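Local structure of acyl-coenzyme A oxidase acox-1.1 (Caenorhabditis elegans, 5K3H) at residues G401-Q404 with A405-A408; R350-A353 with F354-G358. The protein catalyses the FAD-dependent desaturation of acyl-CoA thioesters to (2E)-enoyl-CoA with release of hydrogen peroxide, the first step of peroxisomal beta-oxidation. One frame throughout, in Å; residues are numbered along the deposited sequence.

Contact 1. Residues G401-Q404 with A405-A408; sequences GIEQ and ARMA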
ATOM      1  N   GLY B 401      -7.393  -2.741   4.566  1.00 17.95           N
ATOM      2  CA  GLY B 401      -7.674  -4.166   4.688  1.00 17.39           C
ATOM      3  C   GLY B 401      -7.020  -5.016   3.615  1.00 17.15           C
ATOM      4  O   GLY B 401      -6.469  -6.078   3.910  1.00 16.27           O
ATOM      5  N   ILE B 402      -7.010  -4.536   2.373  1.00 16.15           N
ATOM      6  CA  ILE B 402      -6.355  -5.273   1.295  1.00 16.21           C
ATOM      7  C   ILE B 402      -4.870  -5.429   1.598  1.00 17.09           C
ATOM      8  O   ILE B 402      -4.269  -6.474   1.320  1.00 15.94           O
ATOM      9  CB  ILE B 402      -6.573  -4.560  -0.054  1.00 16.16           C
ATOM     10  CG1 ILE B 402      -8.046  -4.531  -0.448  1.00 16.12           C
ATOM     11  CG2 ILE B 402      -5.787  -5.267  -1.154  1.00 16.52           C
ATOM     12  CD1 ILE B 402      -8.312  -3.638  -1.584  1.00 15.95           C
ATOM     13  N   GLU B 403      -4.255  -4.396   2.189  1.00 17.74           N
ATOM     14  CA  GLU B 403      -2.844  -4.486   2.561  1.00 19.60           C
ATOM     15  C   GLU B 403      -2.622  -5.484   3.696  1.00 18.17           C
ATOM     16  O   GLU B 403      -1.695  -6.302   3.629  1.00 18.80           O
ATOM     17  CB  GLU B 403      -2.319  -3.108   2.961  1.00 22.43           C
ATOM     18  CG  GLU B 403      -0.806  -2.991   3.018  1.00 27.01           C
ATOM     19  CD  GLU B 403      -0.125  -3.190   1.664  1.00 31.14           C
ATOM     20  OE1 GLU B 403      -0.692  -2.750   0.629  1.00 35.27           O
ATOM     21  OE2 GLU B 403       0.979  -3.802   1.628  1.00 33.95           O
ATOM     22  N   GLN B 404      -3.487  -5.477   4.718  1.00 19.32           N
ATOM     23  CA  GLN B 404      -3.400  -6.503   5.758  1.00 18.27           C
ATOM     24  C   GLN B 404      -3.536  -7.895   5.165  1.00 19.00           C
ATOM     25  O   GLN B 404      -2.816  -8.818   5.564  1.00 19.21           O
ATOM     26  CB  GLN B 404      -4.463  -6.265   6.820  1.00 17.54           C
ATOM     27  CG  GLN B 404      -4.166  -5.061   7.674  1.00 17.61           C
ATOM     28  CD  GLN B 404      -2.811  -5.156   8.360  1.00 18.33           C
ATOM     29  OE1 GLN B 404      -2.485  -6.160   8.987  1.00 18.73           O
ATOM     30  NE2 GLN B 404      -2.014  -4.109   8.242  1.00 17.74           N
ATOM     31  N   ALA B 405      -4.445  -8.058   4.194  1.00 17.84           N
ATOM     32  CA  ALA B 405      -4.613  -9.333   3.495  1.00 18.12           C
ATOM     33  C   ALA B 405      -3.346  -9.725   2.729  1.00 18.41           C
ATOM     34  O   ALA B 405      -2.950 -10.899   2.724  1.00 18.78           O
ATOM     35  CB  ALA B 405      -5.809  -9.254   2.545  1.00 18.01           C
ATOM     36  N   ARG B 406      -2.697  -8.765   2.060  1.00 18.69           N
ATOM     37  CA  ARG B 406      -1.448  -9.110   1.390  1.00 20.26           C
ATOM     38  C   ARG B 406      -0.404  -9.619   2.392  1.00 18.85           C
ATOM     39  O   ARG B 406       0.236 -10.653   2.167  1.00 18.68           O
ATOM     40  CB  ARG B 406      -0.897  -7.918   0.605  1.00 22.49           C
ATOM     41  CG  ARG B 406       0.245  -8.369  -0.286  1.00 25.65           C
ATOM     42  CD  ARG B 406       1.038  -7.234  -0.828  1.00 27.96           C
ATOM     43  NE  ARG B 406       1.468  -6.322   0.242  1.00 30.46           N
ATOM     44  CZ  ARG B 406       2.530  -6.515   1.026  1.00 33.29           C
ATOM     45  NH1 ARG B 406       3.291  -7.589   0.866  1.00 36.38           N
ATOM     46  NH2 ARG B 406       2.832  -5.629   1.970  1.00 36.21           N
ATOM     47  N   MET B 407      -0.205  -8.881   3.494  1.00 22.94           N
ATOM     48  CA  MET B 407       0.750  -9.274   4.536  1.00 23.23           C
ATOM     49  C   MET B 407       0.388 -10.618   5.172  1.00 20.92           C
ATOM     50  O   MET B 407       1.272 -11.434   5.456  1.00 19.86           O
ATOM     51  CB  MET B 407       0.812  -8.169   5.589  1.00 26.02           C
ATOM     52  CG  MET B 407       1.578  -6.937   5.133  1.00 28.75           C
ATOM     53  SD  MET B 407       1.370  -5.498   6.200  1.00 33.66           S
ATOM     54  CE  MET B 407       1.745  -4.188   5.028  1.00 33.96           C
ATOM     55  N   ALA B 408      -0.906 -10.895   5.355  1.00 20.24           N
ATOM     56  CA  ALA B 408      -1.307 -12.183   5.909  1.00 19.42           C
ATOM     57  C   ALA B 408      -0.859 -13.363   5.049  1.00 19.00           C
ATOM     58  O   ALA B 408      -0.890 -14.511   5.520  1.00 18.74           O
ATOM     59  CB  ALA B 408      -2.821 -12.224   6.093  1.00 19.17           C
TER
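Glu403 and Arg406, three residues apart on helix 382-408, form an intrahelical i/i+3 salt bridge within the alpha-helical C-alpha1 domain of the acyl-CoA oxidase fold. Both chains leave the helix with CG anti to the backbone N (chi1 -165° for Glu403, -169° for Arg406) and extend alongside each other. The grip is side-on: Glu403 OE2 takes both bonds, from Arg406 NH2 at 2.6 Å and from Arg406 NE at 2.9 Å. That oxygen lies in the guanidinium plane, yet the carboxylate is turned 50° from it, so NE approaches OE2 from well out of the carboxylate plane, whereas NH2 lies close to the line of the C-O bond. Met407 tightens the same side, its CE sitting 3.5 Å from Glu403 CG, and Tyr424 of the same chain also packs on Glu403. With an alanine at this position the carboxylate and CG are gone, which is likely to leave the buried Arg406 guanidinium without this partner and the Met407 methyl without the carbon it rests on.

Within the helix the packing is looser round Gln404, which is partly exposed, belongs to the ATP site shared between the subunits and also touches Arg343 and Phe347 of helix 338-367. Its side chain passes that of Met407, also partly exposed, at a distance: Gln404 NE2 stays 4.2 Å from Met407 SD. Beneath, i to i+4 backbone bonds run from Met407 N to Glu403 O at 3.0 Å and from Ala408 N to Gln404 O at 2.8 Å.

Contact 2. Residues R350-A353 with F354-G358; sequences RAYA and FQFAG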
ATOM      1  N   ARG B 350     -15.879  -5.463   7.694  1.00 15.84           N
ATOM      2  CA  ARG B 350     -15.949  -4.211   6.934  1.00 16.42           C
ATOM      3  C   ARG B 350     -16.488  -4.431   5.525  1.00 16.07           C
ATOM      4  O   ARG B 350     -17.144  -3.540   4.975  1.00 16.77           O
ATOM      5  CB  ARG B 350     -14.574  -3.533   6.842  1.00 17.24           C
ATOM      6  CG  ARG B 350     -14.071  -2.918   8.098  1.00 18.26           C
ATOM      7  CD  ARG B 350     -12.705  -2.217   7.936  1.00 19.65           C
ATOM      8  NE  ARG B 350     -12.395  -1.524   9.181  1.00 21.59           N
ATOM      9  CZ  ARG B 350     -11.317  -0.782   9.436  1.00 22.80           C
ATOM     10  NH1 ARG B 350     -10.363  -0.600   8.522  1.00 22.40           N
ATOM     11  NH2 ARG B 350     -11.199  -0.227  10.643  1.00 23.09           N
ATOM     12  N   ALA B 351     -16.143  -5.551   4.871  1.00 16.18           N
ATOM     13  CA  ALA B 351     -16.633  -5.761   3.500  1.00 15.70           C
ATOM     14  C   ALA B 351     -18.157  -5.876   3.469  1.00 15.50           C
ATOM     15  O   ALA B 351     -18.819  -5.205   2.668  1.00 15.77           O
ATOM     16  CB  ALA B 351     -15.990  -6.998   2.862  1.00 15.56           C
ATOM     17  N   TYR B 352     -18.731  -6.680   4.372  1.00 16.37           N
ATOM     18  CA  TYR B 352     -20.182  -6.735   4.534  1.00 16.00           C
ATOM     19  C   TYR B 352     -20.727  -5.382   4.967  1.00 16.36           C
ATOM     20  O   TYR B 352     -21.769  -4.932   4.470  1.00 16.58           O
ATOM     21  CB  TYR B 352     -20.568  -7.810   5.560  1.00 15.58           C
ATOM     22  CG  TYR B 352     -20.637  -9.226   5.001  1.00 15.33           C
ATOM     23  CD1 TYR B 352     -19.485 -10.009   4.894  1.00 15.15           C
ATOM     24  CD2 TYR B 352     -21.848  -9.785   4.596  1.00 15.05           C
ATOM     25  CE1 TYR B 352     -19.538 -11.299   4.387  1.00 14.87           C
ATOM     26  CE2 TYR B 352     -21.905 -11.058   4.108  1.00 14.90           C
ATOM     27  CZ  TYR B 352     -20.748 -11.824   3.995  1.00 14.90           C
ATOM     28  OH  TYR B 352     -20.791 -13.114   3.490  1.00 15.06           O
ATOM     29  N   ALA B 353     -20.036  -4.707   5.887  1.00 16.19           N
ATOM     30  CA  ALA B 353     -20.512  -3.404   6.341  1.00 16.62           C
ATOM     31  C   ALA B 353     -20.586  -2.412   5.192  1.00 16.85           C
ATOM     32  O   ALA B 353     -21.538  -1.633   5.103  1.00 17.69           O
ATOM     33  CB  ALA B 353     -19.613  -2.861   7.456  1.00 16.67           C
ATOM     34  N   PHE B 354     -19.594  -2.422   4.299  1.00 17.51           N
ATOM     35  CA  PHE B 354     -19.621  -1.498   3.168  1.00 18.01           C
ATOM     36  C   PHE B 354     -20.730  -1.860   2.192  1.00 18.82           C
ATOM     37  O   PHE B 354     -21.420  -0.980   1.681  1.00 18.63           O
ATOM     38  CB  PHE B 354     -18.275  -1.505   2.442  1.00 17.91           C
ATOM     39  CG  PHE B 354     -17.117  -1.046   3.280  1.00 17.99           C
ATOM     40  CD1 PHE B 354     -17.313  -0.303   4.440  1.00 18.05           C
ATOM     41  CD2 PHE B 354     -15.820  -1.405   2.935  1.00 18.32           C
ATOM     42  CE1 PHE B 354     -16.225   0.097   5.219  1.00 18.32           C
ATOM     43  CE2 PHE B 354     -14.746  -1.004   3.707  1.00 18.89           C
ATOM     44  CZ  PHE B 354     -14.947  -0.246   4.841  1.00 18.72           C
ATOM     45  N   GLN B 355     -20.917  -3.154   1.919  1.00 18.62           N
ATOM     46  CA  GLN B 355     -21.969  -3.585   1.005  1.00 19.00           C
ATOM     47  C   GLN B 355     -23.336  -3.165   1.521  1.00 18.09           C
ATOM     48  O   GLN B 355     -24.195  -2.731   0.755  1.00 18.45           O
ATOM     49  CB  GLN B 355     -21.895  -5.111   0.822  1.00 20.11           C
ATOM     50  CG  GLN B 355     -22.906  -5.700  -0.175  1.00 20.99           C
ATOM     51  CD  GLN B 355     -22.507  -5.448  -1.649  1.00 22.30           C
ATOM     52  OE1 GLN B 355     -21.598  -4.653  -1.939  1.00 24.12           O
ATOM     53  NE2 GLN B 355     -23.182  -6.137  -2.577  1.00 22.72           N
ATOM     54  N   PHE B 356     -23.555  -3.283   2.825  1.00 20.29           N
ATOM     55  CA  PHE B 356     -24.839  -2.899   3.396  1.00 19.62           C
ATOM     56  C   PHE B 356     -25.014  -1.385   3.436  1.00 20.40           C
ATOM     57  O   PHE B 356     -26.138  -0.901   3.269  1.00 22.44           O
ATOM     58  CB  PHE B 356     -24.988  -3.528   4.782  1.00 18.86           C
ATOM     59  CG  PHE B 356     -24.999  -5.029   4.753  1.00 18.56           C
ATOM     60  CD1 PHE B 356     -25.453  -5.709   3.620  1.00 18.57           C
ATOM     61  CD2 PHE B 356     -24.552  -5.768   5.843  1.00 18.47           C
ATOM     62  CE1 PHE B 356     -25.450  -7.111   3.568  1.00 18.97           C
ATOM     63  CE2 PHE B 356     -24.556  -7.152   5.807  1.00 18.65           C
ATOM     64  CZ  PHE B 356     -25.010  -7.834   4.673  1.00 18.79           C
ATOM     65  N   ALA B 357     -23.935  -0.622   3.653  1.00 21.59           N
ATOM     66  CA  ALA B 357     -24.026   0.840   3.604  1.00 22.07           C
ATOM     67  C   ALA B 357     -24.315   1.338   2.187  1.00 23.05           C
ATOM     68  O   ALA B 357     -25.138   2.236   1.987  1.00 22.49           O
ATOM     69  CB  ALA B 357     -22.735   1.463   4.124  1.00 21.78           C
ATOM     70  N   GLY B 358     -23.642   0.771   1.189  1.00 24.72           N
ATOM     71  CA  GLY B 358     -23.986   1.094  -0.177  1.00 26.50           C
ATOM     72  C   GLY B 358     -25.449   0.835  -0.479  1.00 27.41           C
ATOM     73  O   GLY B 358     -26.097   1.620  -1.181  1.00 28.30           O
TER
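Phe354 lies against Arg350, one helical turn earlier on helix 338-367 of the C-alpha1 domain, and buries more surface here than any other residue of the two segments; Ala353 and Tyr352 follow. With CG anti to the carbonyl carbon (chi1 -62°), the Phe354 ring is laid back over the preceding turn. Arg350 O stands 3.0 Å above one face of the Phe354 ring, away from its centre. Arg350 CB makes a CH-pi contact, 4.3 Å from the centroid of the Phe354 ring and 27° off its normal. The same Arg350 O accepts the backbone bond from Phe354 N at 2.8 Å.

Ala353 takes part mainly through its backbone, Ala353 O receiving Ala357 N at 3.0 Å, while its methyl packs on Ile543 and Phe547 of helix 520-553.

The Tyr352 and Phe356 side chains leave the helix in the same direction, one next to the other. Their ring planes are 61° apart, and Phe356 CZ comes to 3.7 Å from Tyr352 CD2 at the tyrosine edge. Over a face of the Phe356 ring sits Tyr352 O, which also takes the bond from Phe356 N.

The polar ends of Arg350 and Tyr352 find partners outside the turn: Arg350 forms salt bridges through NE with Glu574 OE2 and through NH1 with Glu400 OE1, and Tyr352 OH bonds to Leu614 O. The chemistry within the turn is therefore apolar and backbone-based, while the buried arginine charge is probably balanced by Glu574 and Glu400.

Overall arrangement
Contact 2 comes first along the chain, on helix 338-367, and contact 1 follows on helix 382-408, the next helix in sequence; both belong to the C-alpha1 domain. Their centres are 18 Å apart and their nearest atoms about 5 Å apart, without touching. The helices themselves do meet: Phe354 packs on Val394, Gln397 and Thr398, while Gln404 rests on Arg343 and Phe347. Helix 300-319 borders both, through Leu306 among others. Contact 1 faces the second subunit, whereas contact 2 touches no other chain and is covered by helices 520-553 and 557-577. The pair thus spans from the nucleotide-binding dimer interface into the helical interior of one subunit.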